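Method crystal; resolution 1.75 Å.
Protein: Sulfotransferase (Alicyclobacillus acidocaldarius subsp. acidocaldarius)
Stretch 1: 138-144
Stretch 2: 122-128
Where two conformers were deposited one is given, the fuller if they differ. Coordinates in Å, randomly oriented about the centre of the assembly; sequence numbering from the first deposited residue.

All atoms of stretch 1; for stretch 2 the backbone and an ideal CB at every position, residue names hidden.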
# COMPACT_ATOMS: atom_id res chain seq x y z
N LEU A 138 -17.90 5.70 15.90
CA LEU A 138 -17.34 6.79 16.70
C LEU A 138 -16.88 7.95 15.84
O LEU A 138 -16.66 7.79 14.64
CB LEU A 138 -16.17 6.30 17.57
CG LEU A 138 -16.49 5.19 18.58
CD1 LEU A 138 -15.20 4.64 19.18
CD2 LEU A 138 -17.42 5.69 19.67
N SER A 139 -16.70 9.11 16.46
CA SER A 139 -16.06 10.23 15.79
C SER A 139 -14.60 9.88 15.50
O SER A 139 -14.04 8.95 16.09
CB SER A 139 -16.09 11.47 16.68
OG SER A 139 -15.25 11.28 17.82
N PHE A 140 -14.00 10.58 14.55
CA PHE A 140 -12.60 10.35 14.22
C PHE A 140 -11.75 10.61 15.46
O PHE A 140 -10.79 9.89 15.74
CB PHE A 140 -12.19 11.28 13.07
CG PHE A 140 -10.74 11.15 12.65
CD1 PHE A 140 -10.21 9.92 12.31
CD2 PHE A 140 -9.93 12.27 12.58
CE1 PHE A 140 -8.86 9.80 11.90
CE2 PHE A 140 -8.60 12.16 12.18
CZ PHE A 140 -8.07 10.93 11.83
N ARG A 141 -12.11 11.64 16.23
CA ARG A 141 -11.34 11.97 17.43
C ARG A 141 -11.29 10.79 18.40
O ARG A 141 -10.22 10.44 18.92
CB ARG A 141 -11.93 13.20 18.13
CG ARG A 141 -11.04 13.75 19.21
CD ARG A 141 -11.71 14.89 19.96
NE ARG A 141 -12.01 16.08 19.15
CZ ARG A 141 -11.10 16.99 18.79
NH1 ARG A 141 -9.82 16.82 19.11
NH2 ARG A 141 -11.47 18.06 18.09
N GLU A 142 -12.45 10.18 18.64
CA GLU A 142 -12.56 9.01 19.51
C GLU A 142 -11.88 7.79 18.91
O GLU A 142 -11.27 7.00 19.62
CB GLU A 142 -14.03 8.68 19.77
CG GLU A 142 -14.79 9.72 20.57
CD GLU A 142 -16.27 9.41 20.66
OE1 GLU A 142 -16.98 9.55 19.64
OE2 GLU A 142 -16.73 9.00 21.75
N SER A 143 -12.02 7.63 17.60
CA SER A 143 -11.43 6.48 16.89
C SER A 143 -9.90 6.53 16.98
O SER A 143 -9.25 5.50 17.20
CB SER A 143 -11.92 6.46 15.43
OG SER A 143 -11.76 5.16 14.83
N LEU A 144 -9.33 7.72 16.84
CA LEU A 144 -7.89 7.90 16.98
C LEU A 144 -7.42 7.47 18.36
O LEU A 144 -6.36 6.84 18.51
CB LEU A 144 -7.51 9.37 16.79
CG LEU A 144 -7.33 9.88 15.36
CD1 LEU A 144 -7.28 11.41 15.37
CD2 LEU A 144 -6.06 9.29 14.73
N UNK A 122 -4.24 10.28 4.93
CA UNK A 122 -4.39 8.82 4.84
C UNK A 122 -5.18 8.29 6.04
O UNK A 122 -6.05 7.43 5.90
CB UNK A 122 -3.02 8.14 4.77
N UNK A 123 -4.85 8.80 7.23
CA UNK A 123 -5.56 8.37 8.44
C UNK A 123 -7.05 8.67 8.30
O UNK A 123 -7.90 7.84 8.62
CB UNK A 123 -4.99 9.06 9.68
N UNK A 124 -7.37 9.87 7.84
CA UNK A 124 -8.77 10.26 7.74
C UNK A 124 -9.49 9.41 6.68
O UNK A 124 -10.67 9.07 6.84
CB UNK A 124 -8.88 11.75 7.40
N UNK A 125 -8.77 9.07 5.61
CA UNK A 125 -9.34 8.21 4.58
C UNK A 125 -9.68 6.82 5.12
O UNK A 125 -10.72 6.25 4.77
CB UNK A 125 -8.37 8.09 3.40
N UNK A 126 -8.80 6.27 5.95
CA UNK A 126 -9.07 4.97 6.57
C UNK A 126 -10.30 5.06 7.47
O UNK A 126 -11.16 4.18 7.45
CB UNK A 126 -7.86 4.49 7.37
N UNK A 127 -10.38 6.14 8.24
CA UNK A 127 -11.54 6.38 9.10
C UNK A 127 -12.83 6.41 8.27
O UNK A 127 -13.80 5.72 8.60
CB UNK A 127 -11.37 7.69 9.87
N UNK A 128 -12.84 7.22 7.21
CA UNK A 128 -14.02 7.34 6.36
C UNK A 128 -14.43 5.99 5.78
O UNK A 128 -15.63 5.70 5.65
CB UNK A 128 -13.76 8.34 5.23

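Stretch 2 is helical throughout, and its axis passes the helix of stretch 1 at 10.9 Å, with 103° between their N-to-C directions. Contact centres on Phe140, whose CA-to-CB bond points toward stretch 2.

At position 122 the ideal CB finds nothing of stretch 1 within 5.5 Å, so almost any helix-compatible residue would fit. The deposited residue is Arg122, whose guanidinium is hydrogen-bonded elsewhere in the structure.

Position 123 points toward stretch 1. Its ideal CB lies 4.2 Å from Phe140 CZ and 5.2 Å from Leu144 CD2, an apolar setting with little depth before the ring. A small apolar side chain suits it well, though a longer one that bends aside cannot be excluded. The residue is Ala123, whose CB packs against Phe140 CZ at 4.2 Å.

At position 124 the CA-to-CB bond runs sideways, and the ideal CB is 4.6 Å from Phe140 CZ. Leucine, isoleucine, methionine or an aromatic residue could reach back to the Phe140 ring. Phe124 does so: with chi1 in t, its ring presents an edge to the face of Phe140. The centroids are 5.1 Å apart, the planes meet at 79°, and Phe124 CD1 comes within 3.7 Å of Phe140 CD2.

Positions 125 and 126 leave the choice open, since neither ideal CB has an atom of stretch 1 within 5.5 Å. They are Ser125 and Ala126, and neither touches stretch 1.

Position 127 points toward stretch 1, with its ideal CB 3.5 Å from Phe140 CD1. Well to one side of the Phe140 ring, about 7.1 Å from the ideal CB of position 127, lies Leu138 O, an acceptor in the loop preceding the helix. A long apolar side chain could cover Phe140, but a flat one ending in a donor would also reach that oxygen. Tyr127 meets both demands. Its chi1 is t, and the hydroxyl donates a hydrogen bond from Tyr127 OH to Leu138 O at 2.6 Å. Phe140 CB sits over the ring face, 3.7 Å from the centroid and 10° off the normal, a CH-pi contact, whereas the two aromatic rings meet obliquely at 52°. Although Tyr127 OH is 3.2 Å from Phe140 N, the angle is too poor for a hydrogen bond.

Position 128 is again out of reach and places no demand on its side chain from stretch 1. It is Met128, deposited as selenomethionine.

Stretch 2 122-128: RAFSAYM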
# COMPACT_ATOMS: atom_id res chain seq x y z
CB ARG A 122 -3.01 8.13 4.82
CG ARG A 122 -3.07 6.64 4.43
CD ARG A 122 -1.99 5.82 5.13
NE ARG A 122 -2.32 5.69 6.55
CZ ARG A 122 -3.22 4.82 7.02
NH1 ARG A 122 -3.87 4.01 6.19
NH2 ARG A 122 -3.48 4.78 8.33
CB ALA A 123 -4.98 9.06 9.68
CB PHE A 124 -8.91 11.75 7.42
CG PHE A 124 -10.29 12.29 7.69
CD1 PHE A 124 -10.82 12.24 8.97
CD2 PHE A 124 -11.02 12.87 6.68
CE1 PHE A 124 -12.09 12.75 9.22
CE2 PHE A 124 -12.28 13.39 6.93
CZ PHE A 124 -12.82 13.32 8.19
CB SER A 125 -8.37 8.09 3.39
OG SER A 125 -8.95 7.29 2.38
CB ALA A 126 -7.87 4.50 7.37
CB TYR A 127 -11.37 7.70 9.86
CG TYR A 127 -12.64 8.12 10.58
CD1 TYR A 127 -13.07 7.43 11.71
CD2 TYR A 127 -13.39 9.19 10.13
CE1 TYR A 127 -14.25 7.81 12.37
CE2 TYR A 127 -14.57 9.57 10.78
CZ TYR A 127 -14.98 8.88 11.90
OH TYR A 127 -16.15 9.25 12.54
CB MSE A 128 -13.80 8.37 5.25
CG MSE A 128 -13.69 9.79 5.77
SE MSE A 128 -13.71 11.13 4.35
CE MSE A 128 -11.87 10.95 3.74
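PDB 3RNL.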